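Local coordinates for lambda phage protein with carbohydrate-binding module (Shewanella oneidensis, PDB 2A5Z) that is of unknown function but binds magnesium and, with its jelly-roll fold and carbohydrate-binding module, may recognise carbohydrate, at residues L118-Y123 / D247-K252; S47-S52 / A65-L70. All blocks are in the same frame, centred on the assembly; numbering follows the deposited sequence.

Contact 1. Residues L118-Y123 / D247-K252; sequences LEVTVY and DLIEFK. With MG (magnesium ion), chain F.
The isobutyl group of L248 packs against one face of the Y123 ring, methyl CD2 4.0 Å from the centroid, a CH-pi contact between cross-strand neighbours in the jelly roll. Strands 119-123 and 248-252 run antiparallel, with hydrogen-bonded pairs E119-K252, T121-E250 and Y123-L248. On the face carrying V120, V122, I249 and F251, the V120 methyl CG2 packs 3.7 Å from F251 CD1, while L118 CD1 meets that ring's edge in plane; I68 packs on I249 and F251. The other face is polar toward K252. In K252, chi1 of 42° sets CG between backbone N and carbonyl carbon; the extended chain runs beside that of E119 in the same sense, NZ in a long salt bridge, 3.8 Å from E119 OE2, which water 2 also spans. Waters 1 and 3 link T121 OG1 to E250 OE2, whereas E250 OE1 is hydrogen-bonded to Y50 OH. At the other end D247 and L248 both face Y123 in a classic beta bulge. D247 N donates to Y123 O at 3.0 Å, and D247 OD2 hydrogen-bonds to H87 ND1. D247 O and OD1 each lie 2.2 Å from the magnesium ion, which D54, F88 and G89 also bind through backbone O.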
ATOM      1  N   LEU C 118     -20.629  -4.118  -9.792  1.00 18.16           N
ATOM      2  CA  LEU C 118     -19.913  -3.603  -8.636  1.00 18.06           C
ATOM      3  C   LEU C 118     -20.854  -3.369  -7.457  1.00 18.63           C
ATOM      4  O   LEU C 118     -21.967  -2.841  -7.612  1.00 18.58           O
ATOM      5  CB  LEU C 118     -19.182  -2.303  -9.006  1.00 17.87           C
ATOM      6  CG  LEU C 118     -18.494  -1.491  -7.900  1.00 17.95           C
ATOM      7  CD1 LEU C 118     -17.203  -2.150  -7.442  1.00 16.67           C
ATOM      8  CD2 LEU C 118     -18.211  -0.064  -8.353  1.00 17.50           C
ATOM      9  N   GLU C 119     -20.389  -3.783  -6.287  1.00 18.97           N
ATOM     10  CA  GLU C 119     -21.068  -3.540  -5.032  1.00 19.98           C
ATOM     11  C   GLU C 119     -20.142  -2.729  -4.135  1.00 19.38           C
ATOM     12  O   GLU C 119     -18.989  -3.103  -3.922  1.00 19.57           O
ATOM     13  CB  GLU C 119     -21.390  -4.880  -4.377  1.00 20.46           C
ATOM     14  CG  GLU C 119     -22.481  -4.838  -3.358  1.00 23.99           C
ATOM     15  CD  GLU C 119     -22.930  -6.226  -2.974  1.00 28.50           C
ATOM     16  OE1 GLU C 119     -23.351  -6.992  -3.872  1.00 30.09           O
ATOM     17  OE2 GLU C 119     -22.843  -6.559  -1.775  1.00 31.55           O
ATOM     18  N   VAL C 120     -20.634  -1.604  -3.636  1.00 18.88           N
ATOM     19  CA  VAL C 120     -19.857  -0.765  -2.729  1.00 18.06           C
ATOM     20  C   VAL C 120     -20.596  -0.650  -1.397  1.00 17.95           C
ATOM     21  O   VAL C 120     -21.773  -0.289  -1.369  1.00 17.55           O
ATOM     22  CB  VAL C 120     -19.592   0.647  -3.318  1.00 18.11           C
ATOM     23  CG1 VAL C 120     -18.775   1.516  -2.329  1.00 18.35           C
ATOM     24  CG2 VAL C 120     -18.892   0.554  -4.669  1.00 17.72           C
ATOM     25  N   THR C 121     -19.910  -0.983  -0.304  1.00 17.46           N
ATOM     26  CA  THR C 121     -20.489  -0.887   1.027  1.00 17.12           C
ATOM     27  C   THR C 121     -19.698   0.110   1.872  1.00 17.16           C
ATOM     28  O   THR C 121     -18.473   0.056   1.897  1.00 16.94           O
ATOM     29  CB  THR C 121     -20.546  -2.260   1.721  1.00 17.40           C
ATOM     30  OG1 THR C 121     -21.159  -3.216   0.838  1.00 18.35           O
ATOM     31  CG2 THR C 121     -21.364  -2.183   3.009  1.00 17.41           C
ATOM     32  N   VAL C 122     -20.413   1.016   2.547  1.00 16.33           N
ATOM     33  CA  VAL C 122     -19.801   2.089   3.338  1.00 16.67           C
ATOM     34  C   VAL C 122     -20.401   2.141   4.747  1.00 17.01           C
ATOM     35  O   VAL C 122     -21.625   2.211   4.910  1.00 17.16           O
ATOM     36  CB  VAL C 122     -19.991   3.494   2.681  1.00 16.49           C
ATOM     37  CG1 VAL C 122     -19.337   4.581   3.543  1.00 16.41           C
ATOM     38  CG2 VAL C 122     -19.403   3.539   1.283  1.00 15.64           C
ATOM     39  N   TYR C 123     -19.533   2.106   5.752  1.00 16.85           N
ATOM     40  CA  TYR C 123     -19.930   2.274   7.137  1.00 16.86           C
ATOM     41  C   TYR C 123     -19.559   3.693   7.531  1.00 17.30           C
ATOM     42  O   TYR C 123     -18.371   4.061   7.504  1.00 17.07           O
ATOM     43  CB  TYR C 123     -19.213   1.259   8.037  1.00 17.19           C
ATOM     44  CG  TYR C 123     -19.571  -0.186   7.737  1.00 17.45           C
ATOM     45  CD1 TYR C 123     -20.333  -0.939   8.637  1.00 18.03           C
ATOM     46  CD2 TYR C 123     -19.158  -0.795   6.553  1.00 16.07           C
ATOM     47  CE1 TYR C 123     -20.656  -2.279   8.364  1.00 17.16           C
ATOM     48  CE2 TYR C 123     -19.485  -2.125   6.264  1.00 17.10           C
ATOM     49  CZ  TYR C 123     -20.240  -2.855   7.172  1.00 18.19           C
ATOM     50  OH  TYR C 123     -20.566  -4.169   6.884  1.00 18.60           O
ATOM     51  N   ASP C 247     -15.759   4.915   8.617  1.00 15.35           N
ATOM     52  CA  ASP C 247     -15.153   3.789   9.314  1.00 15.34           C
ATOM     53  C   ASP C 247     -14.544   2.824   8.285  1.00 15.46           C
ATOM     54  O   ASP C 247     -13.408   2.400   8.414  1.00 14.78           O
ATOM     55  CB  ASP C 247     -16.245   3.075  10.136  1.00 15.31           C
ATOM     56  CG  ASP C 247     -15.773   1.775  10.792  1.00 16.51           C
ATOM     57  OD1 ASP C 247     -14.575   1.632  11.071  1.00 16.17           O
ATOM     58  OD2 ASP C 247     -16.618   0.888  11.058  1.00 17.10           O
ATOM     59  N   LEU C 248     -15.298   2.517   7.237  1.00 15.28           N
ATOM     60  CA  LEU C 248     -14.991   1.364   6.409  1.00 16.00           C
ATOM     61  C   LEU C 248     -15.662   1.484   5.049  1.00 16.22           C
ATOM     62  O   LEU C 248     -16.823   1.891   4.956  1.00 15.84           O
ATOM     63  CB  LEU C 248     -15.469   0.090   7.132  1.00 15.62           C
ATOM     64  CG  LEU C 248     -15.456  -1.308   6.504  1.00 16.38           C
ATOM     65  CD1 LEU C 248     -14.069  -1.684   6.032  1.00 16.56           C
ATOM     66  CD2 LEU C 248     -15.962  -2.329   7.512  1.00 15.94           C
ATOM     67  N   ILE C 249     -14.920   1.130   4.003  1.00 16.29           N
ATOM     68  CA  ILE C 249     -15.469   1.025   2.657  1.00 16.84           C
ATOM     69  C   ILE C 249     -15.031  -0.312   2.058  1.00 17.00           C
ATOM     70  O   ILE C 249     -13.932  -0.779   2.340  1.00 17.23           O
ATOM     71  CB  ILE C 249     -15.065   2.248   1.760  1.00 16.72           C
ATOM     72  CG1 ILE C 249     -15.860   2.259   0.443  1.00 17.38           C
ATOM     73  CG2 ILE C 249     -13.537   2.326   1.547  1.00 17.03           C
ATOM     74  CD1 ILE C 249     -15.792   3.586  -0.322  1.00 16.76           C
ATOM     75  N   GLU C 250     -15.900  -0.927   1.261  1.00 17.47           N
ATOM     76  CA  GLU C 250     -15.607  -2.199   0.597  1.00 18.36           C
ATOM     77  C   GLU C 250     -16.059  -2.145  -0.864  1.00 18.04           C
ATOM     78  O   GLU C 250     -17.149  -1.662  -1.153  1.00 17.97           O
ATOM     79  CB  GLU C 250     -16.305  -3.347   1.337  1.00 18.12           C
ATOM     80  CG  GLU C 250     -16.235  -4.695   0.632  1.00 20.34           C
ATOM     81  CD  GLU C 250     -17.203  -5.722   1.225  1.00 21.08           C
ATOM     82  OE1 GLU C 250     -16.762  -6.576   2.025  1.00 22.98           O
ATOM     83  OE2 GLU C 250     -18.409  -5.665   0.896  1.00 25.82           O
ATOM     84  N   PHE C 251     -15.207  -2.632  -1.769  1.00 18.10           N
ATOM     85  CA  PHE C 251     -15.517  -2.770  -3.200  1.00 18.14           C
ATOM     86  C   PHE C 251     -15.482  -4.247  -3.597  1.00 18.45           C
ATOM     87  O   PHE C 251     -14.495  -4.937  -3.319  1.00 17.64           O
ATOM     88  CB  PHE C 251     -14.482  -2.027  -4.059  1.00 18.07           C
ATOM     89  CG  PHE C 251     -14.580  -0.530  -3.986  1.00 17.65           C
ATOM     90  CD1 PHE C 251     -15.216   0.183  -4.989  1.00 19.12           C
ATOM     91  CD2 PHE C 251     -14.024   0.168  -2.921  1.00 18.60           C
ATOM     92  CE1 PHE C 251     -15.305   1.580  -4.929  1.00 19.24           C
ATOM     93  CE2 PHE C 251     -14.110   1.565  -2.841  1.00 18.08           C
ATOM     94  CZ  PHE C 251     -14.757   2.266  -3.845  1.00 18.85           C
ATOM     95  N   LYS C 252     -16.538  -4.724  -4.252  1.00 18.69           N
ATOM     96  CA  LYS C 252     -16.509  -6.057  -4.885  1.00 19.96           C
ATOM     97  C   LYS C 252     -17.224  -6.126  -6.230  1.00 19.80           C
ATOM     98  O   LYS C 252     -18.328  -5.602  -6.387  1.00 19.74           O
ATOM     99  CB  LYS C 252     -17.002  -7.173  -3.953  1.00 19.95           C
ATOM    100  CG  LYS C 252     -18.213  -6.865  -3.136  1.00 21.07           C
ATOM    101  CD  LYS C 252     -18.492  -8.020  -2.153  1.00 21.96           C
ATOM    102  CE  LYS C 252     -19.755  -7.747  -1.359  1.00 25.83           C
ATOM    103  NZ  LYS C 252     -20.179  -8.900  -0.493  1.00 27.60           N
TER
HETATM  104 MG    MG F 701     -12.578   1.610  10.242  1.00 15.28          MG
HETATM  105  O   HOH W   1     -19.498  -4.213  -0.967  1.00 14.86           O
HETATM  106  O   HOH W   2     -22.427  -7.632   0.593  1.00 27.84           O
HETATM  107  O   HOH W   3     -20.976  -5.592   1.914  1.00 28.65           O

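Contact 2. Residues S47-S52 / A65-L70; sequences SDFYAS and ANNISL
Chi1 sets CG anti to the carbonyl carbon, beside the backbone N, in both N66 (chi1 -49°) and N67, and the amides beyond reach separate places on strand 48-52: N66 the S52 carbonyl, N67 the ring of F49. These two consecutive asparagines are the central residues of a type I' turn from A65 to I68, and their positive phi values belong to that hairpin geometry. The turn is closed by two backbone bonds, I68 N to A65 O and A65 N to I68 O. N66 ND2 donates to S52 O over 2.8 Å, with an N-H...O angle of 158°; the donor lies in the carbonyl plane and the acceptor close to the amide plane, though the two planes are clearly twisted against each other. N67 ND2 approaches the F49 ring obliquely, 3.6 Å from CE1. The two side chains run past one another in opposite senses, ring and amide planes 28° apart, and the amide nitrogen has its polar partner in T42 O. Between these asparagine contacts A51 turns its methyl toward the hairpin: CB packs 3.2 Å from the backbone O of N66 and 4.1 Å from N67 CB. I68 extends the apolar part, reaching the backbone of S52 with CD1, 3.6 Å from the S52 carbonyl carbon. The contact is thus one of hairpin tip against strand, side chains meeting side chains or backbone, without strand pairing between the two segments. In the fold, strand 48-53 is an outermost strand of the six-stranded sheet within this chain and pairs with strand 245-254, whose I249 and F251 also pack on I68. The hairpin formed by 64-65 and 68-73 belongs to the other large antiparallel sheet, where 68-73 pairs with strand 102-107.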
ATOM      1  N   SER C  47     -11.073 -13.376 -11.915  1.00 25.85           N
ATOM      2  CA  SER C  47     -12.495 -13.165 -12.215  1.00 25.95           C
ATOM      3  C   SER C  47     -13.253 -12.381 -11.146  1.00 25.35           C
ATOM      4  O   SER C  47     -14.388 -11.939 -11.367  1.00 24.79           O
ATOM      5  CB  SER C  47     -13.185 -14.500 -12.503  1.00 26.12           C
ATOM      6  OG  SER C  47     -13.125 -15.336 -11.367  1.00 28.31           O
ATOM      7  N   ASP C  48     -12.615 -12.202  -9.992  1.00 24.98           N
ATOM      8  CA  ASP C  48     -13.213 -11.474  -8.880  1.00 24.81           C
ATOM      9  C   ASP C  48     -12.318 -10.300  -8.511  1.00 23.96           C
ATOM     10  O   ASP C  48     -11.095 -10.390  -8.624  1.00 24.56           O
ATOM     11  CB  ASP C  48     -13.400 -12.398  -7.672  1.00 25.37           C
ATOM     12  CG  ASP C  48     -14.295 -13.593  -7.977  1.00 27.85           C
ATOM     13  OD1 ASP C  48     -15.537 -13.441  -7.928  1.00 29.99           O
ATOM     14  OD2 ASP C  48     -13.756 -14.693  -8.254  1.00 30.31           O
ATOM     15  N   PHE C  49     -12.922  -9.184  -8.114  1.00 22.33           N
ATOM     16  CA  PHE C  49     -12.154  -8.087  -7.558  1.00 21.16           C
ATOM     17  C   PHE C  49     -12.655  -7.757  -6.165  1.00 20.34           C
ATOM     18  O   PHE C  49     -13.859  -7.676  -5.945  1.00 20.21           O
ATOM     19  CB  PHE C  49     -12.211  -6.831  -8.438  1.00 21.23           C
ATOM     20  CG  PHE C  49     -11.495  -5.650  -7.835  1.00 20.98           C
ATOM     21  CD1 PHE C  49     -10.138  -5.450  -8.069  1.00 21.21           C
ATOM     22  CD2 PHE C  49     -12.174  -4.754  -7.005  1.00 21.60           C
ATOM     23  CE1 PHE C  49      -9.465  -4.371  -7.500  1.00 21.06           C
ATOM     24  CE2 PHE C  49     -11.510  -3.677  -6.428  1.00 21.95           C
ATOM     25  CZ  PHE C  49     -10.151  -3.485  -6.676  1.00 20.95           C
ATOM     26  N   TYR C  50     -11.717  -7.563  -5.238  1.00 19.58           N
ATOM     27  CA  TYR C  50     -12.035  -7.125  -3.888  1.00 18.73           C
ATOM     28  C   TYR C  50     -11.043  -6.067  -3.400  1.00 18.34           C
ATOM     29  O   TYR C  50      -9.839  -6.199  -3.612  1.00 18.11           O
ATOM     30  CB  TYR C  50     -12.038  -8.316  -2.917  1.00 18.99           C
ATOM     31  CG  TYR C  50     -12.606  -7.941  -1.576  1.00 18.90           C
ATOM     32  CD1 TYR C  50     -13.980  -8.026  -1.338  1.00 19.07           C
ATOM     33  CD2 TYR C  50     -11.786  -7.459  -0.557  1.00 18.68           C
ATOM     34  CE1 TYR C  50     -14.521  -7.658  -0.107  1.00 19.93           C
ATOM     35  CE2 TYR C  50     -12.323  -7.076   0.680  1.00 17.59           C
ATOM     36  CZ  TYR C  50     -13.684  -7.179   0.888  1.00 18.46           C
ATOM     37  OH  TYR C  50     -14.218  -6.819   2.095  1.00 20.70           O
ATOM     38  N   ALA C  51     -11.560  -5.025  -2.749  1.00 17.44           N
ATOM     39  CA  ALA C  51     -10.732  -4.043  -2.048  1.00 17.62           C
ATOM     40  C   ALA C  51     -11.506  -3.461  -0.867  1.00 17.79           C
ATOM     41  O   ALA C  51     -12.720  -3.286  -0.941  1.00 18.03           O
ATOM     42  CB  ALA C  51     -10.279  -2.924  -2.989  1.00 17.01           C
ATOM     43  N   SER C  52     -10.807  -3.186   0.227  1.00 17.91           N
ATOM     44  CA  SER C  52     -11.432  -2.544   1.376  1.00 17.79           C
ATOM     45  C   SER C  52     -10.409  -1.719   2.140  1.00 17.31           C
ATOM     46  O   SER C  52      -9.210  -1.997   2.088  1.00 17.27           O
ATOM     47  CB  SER C  52     -12.075  -3.584   2.296  1.00 17.55           C
ATOM     48  OG  SER C  52     -11.084  -4.346   2.947  1.00 19.49           O
ATOM     49  N   ALA C  65      -4.912   3.494  -0.389  1.00 18.14           N
ATOM     50  CA  ALA C  65      -4.679   2.302   0.430  1.00 18.27           C
ATOM     51  C   ALA C  65      -5.502   1.154  -0.138  1.00 17.85           C
ATOM     52  O   ALA C  65      -6.660   1.340  -0.486  1.00 17.99           O
ATOM     53  CB  ALA C  65      -5.087   2.563   1.894  1.00 18.25           C
ATOM     54  N   ASN C  66      -4.902  -0.028  -0.236  1.00 18.04           N
ATOM     55  CA  ASN C  66      -5.582  -1.231  -0.744  1.00 18.07           C
ATOM     56  C   ASN C  66      -6.387  -1.001  -2.037  1.00 17.78           C
ATOM     57  O   ASN C  66      -7.552  -1.399  -2.128  1.00 17.56           O
ATOM     58  CB  ASN C  66      -6.469  -1.849   0.349  1.00 17.78           C
ATOM     59  CG  ASN C  66      -5.739  -2.019   1.670  1.00 19.48           C
ATOM     60  OD1 ASN C  66      -4.523  -2.204   1.697  1.00 19.38           O
ATOM     61  ND2 ASN C  66      -6.483  -1.958   2.780  1.00 19.54           N
ATOM     62  N   ASN C  67      -5.747  -0.357  -3.017  1.00 17.54           N
ATOM     63  CA  ASN C  67      -6.336  -0.033  -4.343  1.00 17.63           C
ATOM     64  C   ASN C  67      -7.248   1.202  -4.394  1.00 16.98           C
ATOM     65  O   ASN C  67      -7.594   1.670  -5.483  1.00 16.79           O
ATOM     66  CB  ASN C  67      -7.081  -1.238  -4.962  1.00 17.92           C
ATOM     67  CG  ASN C  67      -6.167  -2.435  -5.233  1.00 18.91           C
ATOM     68  OD1 ASN C  67      -4.950  -2.285  -5.379  1.00 20.23           O
ATOM     69  ND2 ASN C  67      -6.760  -3.633  -5.301  1.00 16.57           N
ATOM     70  N   ILE C  68      -7.630   1.713  -3.223  1.00 16.72           N
ATOM     71  CA  ILE C  68      -8.663   2.749  -3.096  1.00 16.30           C
ATOM     72  C   ILE C  68      -8.022   4.124  -3.003  1.00 16.93           C
ATOM     73  O   ILE C  68      -7.107   4.323  -2.202  1.00 16.32           O
ATOM     74  CB  ILE C  68      -9.570   2.490  -1.856  1.00 16.05           C
ATOM     75  CG1 ILE C  68     -10.324   1.164  -2.019  1.00 15.68           C
ATOM     76  CG2 ILE C  68     -10.573   3.644  -1.618  1.00 15.13           C
ATOM     77  CD1 ILE C  68     -10.587   0.456  -0.693  1.00 15.52           C
ATOM     78  N   SER C  69      -8.507   5.054  -3.832  1.00 16.89           N
ATOM     79  CA  SER C  69      -8.055   6.449  -3.822  1.00 17.57           C
ATOM     80  C   SER C  69      -8.600   7.157  -2.595  1.00 17.53           C
ATOM     81  O   SER C  69      -9.760   6.976  -2.250  1.00 17.18           O
ATOM     82  CB  SER C  69      -8.556   7.188  -5.071  1.00 17.45           C
ATOM     83  OG  SER C  69      -8.221   6.483  -6.253  1.00 18.59           O
ATOM     84  N   LEU C  70      -7.758   7.952  -1.934  1.00 17.88           N
ATOM     85  CA  LEU C  70      -8.175   8.694  -0.747  1.00 17.80           C
ATOM     86  C   LEU C  70      -7.843  10.151  -0.989  1.00 17.79           C
ATOM     87  O   LEU C  70      -6.730  10.606  -0.742  1.00 17.44           O
ATOM     88  CB  LEU C  70      -7.503   8.148   0.514  1.00 18.07           C
ATOM     89  CG  LEU C  70      -7.734   6.658   0.800  1.00 18.55           C
ATOM     90  CD1 LEU C  70      -6.756   6.165   1.841  1.00 19.62           C
ATOM     91  CD2 LEU C  70      -9.194   6.388   1.215  1.00 17.71           C
TER

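From the N terminus, the chain passes helix 31-38 and enters strand 48-53, then returns at 65-70 to close contact 2, a short loop with 12 residues between its segments. Contact 1 opens only at 118-123 and is closed by 247-252 after 123 further residues, so the two follow in series, neither nested nor crossed. They meet at strand 245-254, which lies between 48-53 and 119-125 in the six-stranded sheet. F251 N stands 2.7 Å from A51 O, a probable hydrogen bond joining the two contacts. Contact 1 thus ties strands within one sheet, whereas contact 2 joins its edge strand to the second sheet; both also touch the second subunit.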